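Local coordinates for 5'-nucleotidase SURE (Aquifex aeolicus, PDB 2WQK) that hydrolyses nucleoside 5'-monophosphates to nucleosides and phosphate, using a divalent metal cation as cofactor, at the interface of chains A and B. Coordinates in Å, arbitrary orientation; residue numbers count along the deposited sequence, not the author numbering. Chains: chain A/B, 5'-nucleotidase SURE.

Contact 1: the interface of chains A and B. Residues chain A 183, 185, 187, 204-205; chain B 46, 48, 74.
In this SurE-family nucleotidase, the beta-hairpin of strands 186-193 and 199-206 and the segment before it reach from chain A onto chain B, where A:Tyr185 meets B:Phe48 and A:Glu187 meets B:His74. The two aromatic rings meet edge to face, with planes 89° apart and centroids 5.2 Å from each other. B:Phe48 presents its CZ corner to the phenol end of A:Tyr185, CZ lying 3.4 Å from the tyrosine CZ. A:Tyr185 takes the less common position with CG between backbone N and carbonyl carbon (chi1 61°), which aims its ring at the partner. The small A:Ala205 suits a place beside a broad ring: its CB reaches to 3.9 Å from B:Phe48 CE2.

The polar grip comes from A:Glu187, whose extended chain carries the carboxylate across to helix 69-80 of chain B. The imidazole ND1-H of B:His74 points to A:Glu187 OE1, 2.6 Å from ND1, nearly straight (178° at H), in the ring plane and onto the oxygen's syn lone pair. A:Glu187 OE2 stands 3.1 Å from B:His74 ND1, off that line. Beside this pair B:Leu46 offers one methyl to two flat groups: CD2 lies over a face of its own chain's B:His74 ring, toward the rim, and over the guanidinium of A:Arg183, 3.8 Å from NH1. A branched aliphatic end suits this place, since it can pack on both without competing for the histidine's N-H.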
ATOM      1  N   ARG A 183      -2.335   8.713  26.697  1.00 26.39           N
ATOM      2  CA  ARG A 183      -1.195   9.030  25.866  1.00 26.53           C
ATOM      3  C   ARG A 183      -0.347  10.038  26.623  1.00 27.06           C
ATOM      4  O   ARG A 183      -0.839  11.058  27.064  1.00 25.91           O
ATOM      5  CB  ARG A 183      -1.632   9.577  24.514  1.00 27.08           C
ATOM      6  CG  ARG A 183      -1.960   8.495  23.513  1.00 26.76           C
ATOM      7  CD  ARG A 183      -2.976   8.952  22.518  1.00 27.41           C
ATOM      8  NE  ARG A 183      -3.269   7.891  21.557  1.00 26.10           N
ATOM      9  CZ  ARG A 183      -4.337   7.855  20.754  1.00 22.46           C
ATOM     10  NH1 ARG A 183      -5.225   8.835  20.808  1.00 19.25           N
ATOM     11  NH2 ARG A 183      -4.516   6.822  19.940  1.00 23.30           N
ATOM     12  N   TYR A 185       1.527  12.445  26.126  1.00 28.31           N
ATOM     13  CA  TYR A 185       1.942  13.633  25.363  1.00 28.65           C
ATOM     14  C   TYR A 185       0.761  14.575  25.111  1.00 27.61           C
ATOM     15  O   TYR A 185      -0.415  14.185  25.239  1.00 27.80           O
ATOM     16  CB  TYR A 185       2.580  13.242  24.034  1.00 30.20           C
ATOM     17  CG  TYR A 185       1.646  12.472  23.129  1.00 31.32           C
ATOM     18  CD1 TYR A 185       0.765  13.146  22.282  1.00 32.53           C
ATOM     19  CD2 TYR A 185       1.660  11.079  23.117  1.00 33.61           C
ATOM     20  CE1 TYR A 185      -0.103  12.449  21.444  1.00 34.84           C
ATOM     21  CE2 TYR A 185       0.800  10.367  22.284  1.00 34.98           C
ATOM     22  CZ  TYR A 185      -0.076  11.064  21.453  1.00 34.75           C
ATOM     23  OH  TYR A 185      -0.932  10.343  20.647  1.00 35.89           O
ATOM     24  N   GLU A 187      -1.203  16.908  22.387  1.00 24.11           N
ATOM     25  CA  GLU A 187      -1.434  16.973  20.954  1.00 24.19           C
ATOM     26  C   GLU A 187      -1.641  18.421  20.513  1.00 23.98           C
ATOM     27  O   GLU A 187      -2.461  19.141  21.059  1.00 25.34           O
ATOM     28  CB  GLU A 187      -2.650  16.112  20.618  1.00 24.32           C
ATOM     29  CG  GLU A 187      -3.023  16.047  19.178  1.00 25.18           C
ATOM     30  CD  GLU A 187      -4.014  14.914  18.919  1.00 29.58           C
ATOM     31  OE1 GLU A 187      -5.219  15.177  18.912  1.00 31.90           O
ATOM     32  OE2 GLU A 187      -3.583  13.743  18.770  1.00 33.06           O
ATOM     33  N   ALA A 204       1.020  17.098  15.834  1.00 22.89           N
ATOM     34  CA  ALA A 204       2.276  16.954  16.572  1.00 23.66           C
ATOM     35  C   ALA A 204       2.045  16.424  17.971  1.00 24.56           C
ATOM     36  O   ALA A 204       1.058  16.797  18.623  1.00 24.84           O
ATOM     37  CB  ALA A 204       3.022  18.289  16.656  1.00 23.99           C
ATOM     38  N   ALA A 205       2.980  15.593  18.427  1.00 26.10           N
ATOM     39  CA  ALA A 205       3.032  15.115  19.806  1.00 26.92           C
ATOM     40  C   ALA A 205       4.107  15.944  20.558  1.00 28.29           C
ATOM     41  O   ALA A 205       5.269  15.964  20.144  1.00 30.15           O
ATOM     42  CB  ALA A 205       3.377  13.635  19.845  1.00 27.51           C
TER
ATOM     43  N   LEU B  46      -3.295   6.843  14.303  1.00 15.16           N
ATOM     44  CA  LEU B  46      -3.158   8.305  14.205  1.00 16.46           C
ATOM     45  C   LEU B  46      -1.814   8.650  13.541  1.00 17.60           C
ATOM     46  O   LEU B  46      -0.774   8.015  13.878  1.00 20.06           O
ATOM     47  CB  LEU B  46      -3.331   8.870  15.625  1.00 18.53           C
ATOM     48  CG  LEU B  46      -3.643  10.303  16.005  1.00 22.03           C
ATOM     49  CD1 LEU B  46      -4.754  10.884  15.155  1.00 21.28           C
ATOM     50  CD2 LEU B  46      -3.942  10.335  17.531  1.00 24.26           C
ATOM     51  N   PHE B  48       1.301  10.801  12.922  1.00 23.84           N
ATOM     52  CA  PHE B  48       2.065  11.811  13.685  1.00 25.96           C
ATOM     53  C   PHE B  48       3.253  12.392  12.948  1.00 25.49           C
ATOM     54  O   PHE B  48       3.838  13.426  13.377  1.00 27.64           O
ATOM     55  CB  PHE B  48       2.587  11.201  14.985  1.00 27.08           C
ATOM     56  CG  PHE B  48       1.592  11.272  16.082  1.00 29.77           C
ATOM     57  CD1 PHE B  48       0.941  10.140  16.520  1.00 31.43           C
ATOM     58  CD2 PHE B  48       1.263  12.491  16.632  1.00 31.01           C
ATOM     59  CE1 PHE B  48      -0.009  10.226  17.529  1.00 32.04           C
ATOM     60  CE2 PHE B  48       0.312  12.596  17.616  1.00 32.96           C
ATOM     61  CZ  PHE B  48      -0.330  11.467  18.078  1.00 33.07           C
ATOM     62  N   HIS B  74      -9.556  13.450  15.234  1.00 11.62           N
ATOM     63  CA  HIS B  74      -8.678  14.423  15.873  1.00 12.23           C
ATOM     64  C   HIS B  74      -8.658  15.761  15.125  1.00 12.62           C
ATOM     65  O   HIS B  74      -8.710  16.843  15.777  1.00 14.11           O
ATOM     66  CB  HIS B  74      -7.267  13.841  16.095  1.00 12.69           C
ATOM     67  CG  HIS B  74      -7.214  12.830  17.201  1.00 14.36           C
ATOM     68  ND1 HIS B  74      -6.532  13.043  18.375  1.00 17.48           N
ATOM     69  CD2 HIS B  74      -7.757  11.596  17.314  1.00 13.99           C
ATOM     70  CE1 HIS B  74      -6.674  11.991  19.167  1.00 18.40           C
ATOM     71  NE2 HIS B  74      -7.429  11.103  18.555  1.00 15.50           N
TER

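Contact 2: the interface of chains A and B. Residues chain A 46, 48, 74, 78; chain B 187, 189, 203.
Charge and hydrogen bonding centre on B:Glu187, which faces A:His74 and A:Arg78 across the interface. Its carboxylate oxygen OE1 accepts from both. A:His74 ND1 donates to the syn lone pair of B:Glu187 OE1 at 2.6 Å, along an almost linear path (178° at H) in the imidazole plane. A:Arg78 NE lies 2.7 Å from B:Glu187 OE1, on its anti lone pair, and the pair is also a salt bridge; here the oxygen is tilted 20° from the guanidinium plane, and this bond is more bent. With CG anti to the backbone N (chi1 -178°) and an extended chain, B:Glu187 can push its acid group between the two donors. Two donors on different lone pairs of one oxygen should restrict rotation of the carboxylate, and the positive arginine probably favours its ionised form.

Apolar contacts flank this group. The aliphatic stem of A:Arg78 lies against B:Val189, CD to CG2 at 3.9 Å, a good use of a residue greasy along its length and charged at its end. B:Ile203 serves two partners with different branches: CG2 touches A:Phe48 CE2 at 3.8 Å, while CD1 meets A:Leu46 CD1 at 4.0 Å. A:Leu46 CD2 covers one face of the A:His74 ring, probably limiting how it turns.

A:His74 and A:Arg78 stand one turn apart on helix 69-80, A:Leu46 and A:Phe48 come from the loop before strand 52-58, and paired strands 186-193 and 199-206 of chain B lie across them.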
ATOM      1  N   LEU A  46      -6.506 -10.827  10.169  1.00 16.00           N
ATOM      2  CA  LEU A  46      -6.376 -12.179   9.621  1.00 17.31           C
ATOM      3  C   LEU A  46      -6.862 -12.167   8.146  1.00 18.42           C
ATOM      4  O   LEU A  46      -7.893 -11.514   7.809  1.00 20.79           O
ATOM      5  CB  LEU A  46      -7.152 -13.133  10.549  1.00 19.06           C
ATOM      6  CG  LEU A  46      -7.007 -14.639  10.594  1.00 22.32           C
ATOM      7  CD1 LEU A  46      -5.560 -15.076  10.640  1.00 20.67           C
ATOM      8  CD2 LEU A  46      -7.825 -15.142  11.802  1.00 23.33           C
ATOM      9  N   PHE A  48      -8.446 -13.685   4.993  1.00 24.18           N
ATOM     10  CA  PHE A  48      -9.400 -14.729   4.650  1.00 25.93           C
ATOM     11  C   PHE A  48      -9.641 -14.790   3.153  1.00 25.10           C
ATOM     12  O   PHE A  48     -10.166 -15.787   2.667  1.00 27.42           O
ATOM     13  CB  PHE A  48     -10.747 -14.472   5.356  1.00 27.12           C
ATOM     14  CG  PHE A  48     -10.757 -14.976   6.762  1.00 29.70           C
ATOM     15  CD1 PHE A  48     -10.703 -14.103   7.836  1.00 31.47           C
ATOM     16  CD2 PHE A  48     -10.744 -16.331   7.008  1.00 30.79           C
ATOM     17  CE1 PHE A  48     -10.671 -14.591   9.151  1.00 31.67           C
ATOM     18  CE2 PHE A  48     -10.695 -16.826   8.301  1.00 32.48           C
ATOM     19  CZ  PHE A  48     -10.657 -15.962   9.379  1.00 32.64           C
ATOM     20  N   HIS A  74      -1.826 -18.071  13.190  1.00 11.73           N
ATOM     21  CA  HIS A  74      -2.773 -19.076  12.770  1.00 12.41           C
ATOM     22  C   HIS A  74      -2.143 -20.163  11.885  1.00 13.39           C
ATOM     23  O   HIS A  74      -2.431 -21.389  12.088  1.00 14.17           O
ATOM     24  CB  HIS A  74      -4.008 -18.425  12.120  1.00 12.89           C
ATOM     25  CG  HIS A  74      -4.906 -17.756  13.126  1.00 14.26           C
ATOM     26  ND1 HIS A  74      -6.171 -18.217  13.418  1.00 16.60           N
ATOM     27  CD2 HIS A  74      -4.719 -16.670  13.912  1.00 14.93           C
ATOM     28  CE1 HIS A  74      -6.710 -17.456  14.360  1.00 17.84           C
ATOM     29  NE2 HIS A  74      -5.855 -16.502  14.676  1.00 15.62           N
ATOM     30  N   ARG A  78      -1.826 -24.052  13.062  1.00 15.01           N
ATOM     31  CA  ARG A  78      -2.554 -25.077  12.319  1.00 16.38           C
ATOM     32  C   ARG A  78      -1.675 -25.870  11.388  1.00 16.87           C
ATOM     33  O   ARG A  78      -1.912 -27.064  11.221  1.00 19.82           O
ATOM     34  CB  ARG A  78      -3.738 -24.476  11.552  1.00 16.91           C
ATOM     35  CG  ARG A  78      -4.721 -23.880  12.483  1.00 20.46           C
ATOM     36  CD  ARG A  78      -6.105 -23.590  11.870  1.00 24.21           C
ATOM     37  NE  ARG A  78      -6.872 -22.923  12.902  1.00 27.91           N
ATOM     38  CZ  ARG A  78      -7.635 -23.531  13.800  1.00 31.67           C
ATOM     39  NH1 ARG A  78      -7.792 -24.855  13.787  1.00 34.37           N
ATOM     40  NH2 ARG A  78      -8.263 -22.783  14.708  1.00 32.66           N
TER
ATOM     41  N   GLU B 187     -12.352 -22.427  11.504  1.00 23.96           N
ATOM     42  CA  GLU B 187     -11.226 -22.100  10.661  1.00 23.84           C
ATOM     43  C   GLU B 187     -10.633 -23.379  10.090  1.00 23.44           C
ATOM     44  O   GLU B 187     -10.357 -24.313  10.828  1.00 24.38           O
ATOM     45  CB  GLU B 187     -10.204 -21.348  11.485  1.00 24.18           C
ATOM     46  CG  GLU B 187      -8.996 -20.895  10.754  1.00 24.65           C
ATOM     47  CD  GLU B 187      -8.191 -19.903  11.587  1.00 28.66           C
ATOM     48  OE1 GLU B 187      -7.317 -20.316  12.332  1.00 30.83           O
ATOM     49  OE2 GLU B 187      -8.477 -18.702  11.515  1.00 31.91           O
ATOM     50  N   VAL B 189      -7.512 -24.583   7.166  1.00 20.99           N
ATOM     51  CA  VAL B 189      -6.460 -24.172   6.229  1.00 20.99           C
ATOM     52  C   VAL B 189      -6.360 -25.175   5.091  1.00 21.62           C
ATOM     53  O   VAL B 189      -6.256 -26.407   5.327  1.00 22.93           O
ATOM     54  CB  VAL B 189      -5.074 -24.012   6.910  1.00 20.78           C
ATOM     55  CG1 VAL B 189      -4.029 -23.562   5.889  1.00 20.26           C
ATOM     56  CG2 VAL B 189      -5.199 -23.047   8.097  1.00 22.14           C
ATOM     57  N   ILE B 203      -6.525 -19.671   4.331  1.00 18.34           N
ATOM     58  CA  ILE B 203      -7.261 -19.777   5.581  1.00 19.04           C
ATOM     59  C   ILE B 203      -8.734 -19.515   5.272  1.00 20.22           C
ATOM     60  O   ILE B 203      -9.112 -18.441   4.757  1.00 21.89           O
ATOM     61  CB  ILE B 203      -6.771 -18.772   6.630  1.00 19.33           C
ATOM     62  CG1 ILE B 203      -5.248 -18.873   6.836  1.00 18.94           C
ATOM     63  CG2 ILE B 203      -7.549 -18.963   7.931  1.00 20.52           C
ATOM     64  CD1 ILE B 203      -4.667 -17.757   7.753  1.00 18.21           C
TER

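Contact 1 and contact 2 lie about 35 Å apart, centre to centre of their C-alpha atoms, and are related by the two-fold axis of the A-B pair. The hairpin of strands 186-193 and 199-206 comes from chain A in contact 1 and chain B in contact 2; helix 69-80 and the loop holding residues 46 and 48 change chains likewise. Residues 46, 48, 74 and 187 recur in both. Each subunit thus embraces its neighbour and is embraced, which would stabilise this pair if it is a biological unit; the deposited assembly holds four copies. The metal-site serine at 40 of each chain precedes the receiving loop, so the arm may help order the active site.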